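Local atomic coordinates of outer protein YOPM (Yersinia pestis, PDB entry 1G9U), a protein that acts as a secreted leucine-rich-repeat effector that probably alters host cell physiology and promotes bacterial survival in host tissues. Residues L155-V160 with L175-A180; E340-S345 with K360-E365. All coordinates share one frame; numbering follows the deposited sequence.

Contact 1: L155-V160 with L175-A180; sequences LKIIDV and LEFIAA
I158 and I178 lie side by side on the buried face of two neighbouring parallel strands, I158 CG2 reaching I178 CD1 at 4.1 Å. Their rotations differ. I158 keeps CG1 opposite its carbonyl carbon (chi1 -69°) and sends CD1 back toward the start of the strand, where it meets L175 CD1 at 4.1 Å, the two side chains crossing at about a right angle. L175 CD1 also presses on the backbone, 3.3 Å from K156 O. Further along, V160 CG2 rests on A180 CB at 4.0 Å, so apolar contacts recur along this side. Between the strands runs a regular ladder: F177 N donates to K156 O, I158 N to F177 O (3.1 Å, 168° at the hydrogen), A179 N to I158 O, and V160 N to A179 O.

The other face is looser. I157 CG2 meets the F177 ring obliquely, 3.7 Å from CD1, and the ring goes on to meet Y201 of the next strand. D159 turns its OD1 to D161 N. At the strand entrance K156 and E176 run alongside each other, partly exposed, yet K156 NZ stops 5.4 Å short of E176 OE2. Beyond the strands, N183 ND2 bonds to V160 O and N205 ND2 to A180 O, the asparagine ladder characteristic of the leucine-rich-repeat solenoid.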
loop_
_atom_site.group_PDB
_atom_site.type_symbol
_atom_site.label_atom_id
_atom_site.label_comp_id
_atom_site.label_asym_id
_atom_site.label_seq_id
_atom_site.Cartn_x
_atom_site.Cartn_y
_atom_site.Cartn_z
ATOM N N LEU A 155 -35.950 3.206 -25.146
ATOM C CA LEU A 155 -34.840 3.147 -24.207
ATOM C C LEU A 155 -33.730 2.273 -24.786
ATOM O O LEU A 155 -34.014 1.094 -24.956
ATOM C CB LEU A 155 -35.252 2.417 -22.929
ATOM C CG LEU A 155 -35.183 3.272 -21.655
ATOM C CD1 LEU A 155 -35.545 2.417 -20.460
ATOM C CD2 LEU A 155 -33.840 3.980 -21.541
ATOM N N LYS A 156 -32.580 2.813 -25.074
ATOM C CA LYS A 156 -31.438 2.134 -25.651
ATOM C C LYS A 156 -30.414 1.752 -24.589
ATOM O O LYS A 156 -29.865 0.665 -24.632
ATOM C CB LYS A 156 -30.761 3.102 -26.639
ATOM C CG LYS A 156 -31.465 2.990 -27.999
ATOM C CD LYS A 156 -31.385 4.217 -28.874
ATOM C CE LYS A 156 -32.739 4.497 -29.528
ATOM N NZ LYS A 156 -33.363 3.257 -30.080
ATOM N N ILE A 157 -30.222 2.700 -23.686
ATOM C CA ILE A 157 -29.263 2.605 -22.613
ATOM C C ILE A 157 -29.862 2.934 -21.251
ATOM O O ILE A 157 -30.471 3.972 -21.031
ATOM C CB ILE A 157 -28.112 3.609 -22.769
ATOM C CG1 ILE A 157 -27.366 3.470 -24.090
ATOM C CG2 ILE A 157 -27.200 3.457 -21.568
ATOM C CD1 ILE A 157 -26.687 4.785 -24.429
ATOM N N ILE A 158 -29.645 1.982 -20.353
ATOM C CA ILE A 158 -30.168 2.148 -19.014
ATOM C C ILE A 158 -29.004 1.973 -18.041
ATOM O O ILE A 158 -28.292 0.972 -18.072
ATOM C CB ILE A 158 -31.243 1.111 -18.674
ATOM C CG1 ILE A 158 -32.572 1.219 -19.408
ATOM C CG2 ILE A 158 -31.447 1.129 -17.152
ATOM C CD1 ILE A 158 -33.512 0.043 -19.189
ATOM N N ASP A 159 -28.786 2.933 -17.145
ATOM C CA ASP A 159 -27.740 2.693 -16.165
ATOM C C ASP A 159 -28.338 2.847 -14.784
ATOM O O ASP A 159 -28.602 3.981 -14.400
ATOM C CB ASP A 159 -26.581 3.658 -16.292
ATOM C CG ASP A 159 -25.494 3.542 -15.237
ATOM O OD1 ASP A 159 -25.522 2.751 -14.257
ATOM O OD2 ASP A 159 -24.514 4.300 -15.445
ATOM N N VAL A 160 -28.549 1.796 -14.023
ATOM C CA VAL A 160 -28.990 2.048 -12.646
ATOM C C VAL A 160 -28.072 1.424 -11.601
ATOM O O VAL A 160 -28.451 0.921 -10.522
ATOM C CB VAL A 160 -30.405 1.466 -12.562
ATOM C CG1 VAL A 160 -31.304 2.180 -13.541
ATOM C CG2 VAL A 160 -30.372 -0.008 -12.923
ATOM N N LEU A 175 -33.593 -2.246 -26.016
ATOM C CA LEU A 175 -32.462 -2.049 -25.114
ATOM C C LEU A 175 -31.168 -2.438 -25.802
ATOM O O LEU A 175 -31.019 -3.513 -26.375
ATOM C CB LEU A 175 -32.653 -2.921 -23.881
ATOM C CG LEU A 175 -31.618 -2.728 -22.769
ATOM C CD1 LEU A 175 -31.452 -1.246 -22.481
ATOM C CD2 LEU A 175 -32.017 -3.531 -21.538
ATOM N N GLU A 176 -30.184 -1.553 -25.729
ATOM C CA GLU A 176 -28.896 -2.006 -26.232
ATOM C C GLU A 176 -27.914 -2.274 -25.104
ATOM O O GLU A 176 -26.972 -3.063 -25.128
ATOM C CB GLU A 176 -28.351 -0.902 -27.158
ATOM C CG GLU A 176 -29.027 -1.088 -28.511
ATOM C CD GLU A 176 -28.864 0.068 -29.483
ATOM O OE1 GLU A 176 -28.389 1.127 -29.016
ATOM O OE2 GLU A 176 -29.236 -0.111 -30.675
ATOM N N PHE A 177 -28.018 -1.540 -24.003
ATOM C CA PHE A 177 -26.972 -1.657 -23.004
ATOM C C PHE A 177 -27.616 -1.610 -21.632
ATOM O O PHE A 177 -28.402 -0.695 -21.345
ATOM C CB PHE A 177 -26.048 -0.449 -23.085
ATOM C CG PHE A 177 -25.039 -0.252 -21.952
ATOM C CD1 PHE A 177 -25.219 0.413 -20.752
ATOM C CD2 PHE A 177 -23.766 -0.785 -22.133
ATOM C CE1 PHE A 177 -24.223 0.525 -19.801
ATOM C CE2 PHE A 177 -22.748 -0.653 -21.218
ATOM C CZ PHE A 177 -22.950 0.022 -20.036
ATOM N N ILE A 178 -27.189 -2.474 -20.728
ATOM C CA ILE A 178 -27.718 -2.181 -19.399
ATOM C C ILE A 178 -26.624 -2.508 -18.378
ATOM O O ILE A 178 -25.873 -3.461 -18.552
ATOM C CB ILE A 178 -29.022 -2.883 -19.044
ATOM C CG1 ILE A 178 -29.468 -2.532 -17.615
ATOM C CG2 ILE A 178 -28.939 -4.377 -19.281
ATOM C CD1 ILE A 178 -30.871 -2.950 -17.272
ATOM N N ALA A 179 -26.564 -1.628 -17.401
ATOM C CA ALA A 179 -25.635 -1.681 -16.281
ATOM C C ALA A 179 -26.498 -1.685 -15.026
ATOM O O ALA A 179 -27.218 -0.701 -14.789
ATOM C CB ALA A 179 -24.709 -0.470 -16.297
ATOM N N ALA A 180 -26.488 -2.760 -14.261
ATOM C CA ALA A 180 -27.333 -2.755 -13.055
ATOM C C ALA A 180 -26.488 -3.344 -11.932
ATOM O O ALA A 180 -26.910 -4.079 -11.047
ATOM C CB ALA A 180 -28.560 -3.577 -13.355
#

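Contact 2: E340-S345 with K360-E365; sequences ERLIAS and KQLHVE
E340 O is gripped by two backbone N-H groups of the next turn, Q361 N and K360 N, each 2.7 Å away; Q361 N sits nearly in line with the C=O, whereas K360 N comes in at a slant. This double grip opens the parallel strand pairing of two successive leucine-rich repeats. Beside it, E340 and K360 point the same way, joined by a long salt bridge from OE1 to NZ of 3.9 Å, while E340 OE2 lies close to E320.

On the face carrying R341, I343, Q361 and H363, the glutamine does most of the touching. With CG opposite the backbone N (chi1 166°) and the chain extended, Q361 sets OE1 3.2 Å above one face of the R341 guanidinium, whose plane is turned 58° from the amide; NH1 is badly angled for a bond. I343 CD1 crowds the same oxygen at 3.1 Å. D381 accepts from Q361 NE2 with OD2, which probably settles the amide's rotation, and from H363 NE2 with OD1, and a mercury ion lies about 2 Å from the H363 side chain. On the opposite, buried face L342 and L362 lie side by side, CD2 of L342 to CD1 of L362 3.8 Å. The backbone ladder runs on through L342 N to Q361 O and H363 N to L342 O and ends with A344 N donating to H363 O over 2.9 Å, practically straight at 179°.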
loop_
_atom_site.group_PDB
_atom_site.type_symbol
_atom_site.label_atom_id
_atom_site.label_comp_id
_atom_site.label_asym_id
_atom_site.label_seq_id
_atom_site.Cartn_x
_atom_site.Cartn_y
_atom_site.Cartn_z
ATOM N N GLU A 340 6.300 -7.453 -22.928
ATOM C CA GLU A 340 6.734 -6.170 -22.408
ATOM C C GLU A 340 6.596 -6.059 -20.882
ATOM O O GLU A 340 7.178 -5.125 -20.308
ATOM C CB GLU A 340 5.923 -4.984 -22.955
ATOM C CG GLU A 340 5.026 -5.322 -24.111
ATOM C CD GLU A 340 5.156 -4.291 -25.227
ATOM O OE1 GLU A 340 5.205 -3.108 -24.842
ATOM O OE2 GLU A 340 5.164 -4.689 -26.417
ATOM N N ARG A 341 5.803 -6.955 -20.289
ATOM C CA ARG A 341 5.534 -6.964 -18.858
ATOM C C ARG A 341 5.671 -8.355 -18.251
ATOM O O ARG A 341 5.004 -9.319 -18.625
ATOM C CB ARG A 341 4.129 -6.422 -18.572
ATOM C CG ARG A 341 4.102 -4.911 -18.594
ATOM C CD ARG A 341 2.750 -4.351 -18.972
ATOM N NE ARG A 341 2.595 -2.970 -18.499
ATOM C CZ ARG A 341 1.944 -2.668 -17.369
ATOM N NH1 ARG A 341 1.394 -3.618 -16.606
ATOM N NH2 ARG A 341 1.834 -1.395 -16.987
ATOM N N LEU A 342 6.605 -8.449 -17.309
ATOM C CA LEU A 342 6.815 -9.722 -16.645
ATOM C C LEU A 342 6.739 -9.521 -15.126
ATOM O O LEU A 342 7.606 -8.891 -14.505
ATOM C CB LEU A 342 8.114 -10.408 -17.040
ATOM C CG LEU A 342 8.318 -11.750 -16.310
ATOM C CD1 LEU A 342 7.281 -12.762 -16.778
ATOM C CD2 LEU A 342 9.721 -12.316 -16.485
ATOM N N ILE A 343 5.615 -10.062 -14.624
ATOM C CA ILE A 343 5.313 -10.024 -13.183
ATOM C C ILE A 343 5.391 -11.472 -12.684
ATOM O O ILE A 343 4.532 -12.308 -12.999
ATOM C CB ILE A 343 3.988 -9.346 -12.839
ATOM C CG1 ILE A 343 3.648 -8.026 -13.562
ATOM C CG2 ILE A 343 3.837 -9.117 -11.332
ATOM C CD1 ILE A 343 4.770 -7.045 -13.660
ATOM N N ALA A 344 6.476 -11.760 -11.947
ATOM C CA ALA A 344 6.746 -13.123 -11.500
ATOM C C ALA A 344 7.256 -13.167 -10.059
ATOM O O ALA A 344 7.851 -14.144 -9.609
ATOM C CB ALA A 344 7.683 -13.831 -12.434
ATOM N N SER A 345 6.877 -12.066 -9.415
ATOM C CA SER A 345 7.045 -11.887 -7.992
ATOM C C SER A 345 6.488 -13.066 -7.197
ATOM O O SER A 345 5.507 -13.726 -7.571
ATOM C CB SER A 345 6.303 -10.586 -7.610
ATOM O OG SER A 345 7.238 -9.527 -7.679
ATOM N N LYS A 360 9.536 -3.981 -21.004
ATOM C CA LYS A 360 9.397 -2.647 -20.439
ATOM C C LYS A 360 9.242 -2.671 -18.920
ATOM O O LYS A 360 9.643 -1.741 -18.231
ATOM C CB LYS A 360 8.171 -1.919 -20.999
ATOM C CG LYS A 360 8.720 -0.589 -21.522
ATOM C CD LYS A 360 8.679 -0.420 -23.010
ATOM C CE LYS A 360 9.490 -1.384 -23.846
ATOM N NZ LYS A 360 8.809 -1.622 -25.170
ATOM N N GLN A 361 8.642 -3.772 -18.450
ATOM C CA GLN A 361 8.436 -3.902 -17.020
ATOM C C GLN A 361 8.825 -5.281 -16.489
ATOM O O GLN A 361 8.384 -6.278 -17.074
ATOM C CB GLN A 361 6.973 -3.595 -16.693
ATOM C CG GLN A 361 6.708 -4.082 -15.276
ATOM C CD GLN A 361 5.247 -3.823 -14.954
ATOM O OE1 GLN A 361 4.348 -4.536 -15.384
ATOM N NE2 GLN A 361 4.992 -2.766 -14.197
ATOM N N LEU A 362 9.685 -5.259 -15.459
ATOM C CA LEU A 362 10.203 -6.458 -14.825
ATOM C C LEU A 362 9.980 -6.420 -13.309
ATOM O O LEU A 362 10.548 -5.538 -12.701
ATOM C CB LEU A 362 11.679 -6.768 -15.026
ATOM C CG LEU A 362 12.065 -8.105 -14.369
ATOM C CD1 LEU A 362 11.447 -9.283 -15.104
ATOM C CD2 LEU A 362 13.569 -8.315 -14.392
ATOM N N HIS A 363 9.118 -7.319 -12.840
ATOM C CA HIS A 363 8.876 -7.320 -11.406
ATOM C C HIS A 363 9.103 -8.769 -10.978
ATOM O O HIS A 363 8.293 -9.653 -11.222
ATOM C CB HIS A 363 7.525 -6.813 -10.925
ATOM C CG HIS A 363 7.300 -5.332 -11.050
ATOM N ND1 HIS A 363 6.097 -4.719 -10.725
ATOM C CD2 HIS A 363 8.112 -4.351 -11.519
ATOM C CE1 HIS A 363 6.186 -3.430 -10.976
ATOM N NE2 HIS A 363 7.394 -3.184 -11.443
ATOM N N VAL A 364 10.266 -8.968 -10.356
ATOM C CA VAL A 364 10.507 -10.350 -9.965
ATOM C C VAL A 364 11.063 -10.418 -8.540
ATOM O O VAL A 364 11.934 -11.227 -8.275
ATOM C CB VAL A 364 11.411 -11.019 -11.021
ATOM C CG1 VAL A 364 12.785 -10.419 -10.903
ATOM C CG2 VAL A 364 11.507 -12.507 -10.748
ATOM N N GLU A 365 10.512 -9.629 -7.654
ATOM C CA GLU A 365 10.707 -9.402 -6.241
ATOM C C GLU A 365 10.288 -10.656 -5.484
ATOM O O GLU A 365 9.356 -11.373 -5.843
ATOM C CB GLU A 365 9.962 -8.148 -5.776
ATOM C CG GLU A 365 9.066 -7.565 -6.876
ATOM C CD GLU A 365 7.754 -6.978 -6.414
ATOM O OE1 GLU A 365 7.650 -6.565 -5.234
ATOM O OE2 GLU A 365 6.785 -6.875 -7.206
#

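In the fold
From the N terminus the chain passes the helices 36-48 and 58-71 and then coils through one repeat after another. Contact 1 closes the turn of the solenoid that leaves strand 157-159 and returns at 177-179, joining LRR 5 to LRR 6. Seven strands separate it from contact 2, which closes a turn with the same 14-residue spacing between LRR 14 and LRR 15, near the C-terminal end, where strand 381-384 follows. The two are in series, neither nested nor crossed. The centres of contact 1 and contact 2 stand about 39 Å apart. The nearest atoms of contact 1 and contact 2 are about 25 Å apart, and the strands between them line the concave side of the curved solenoid.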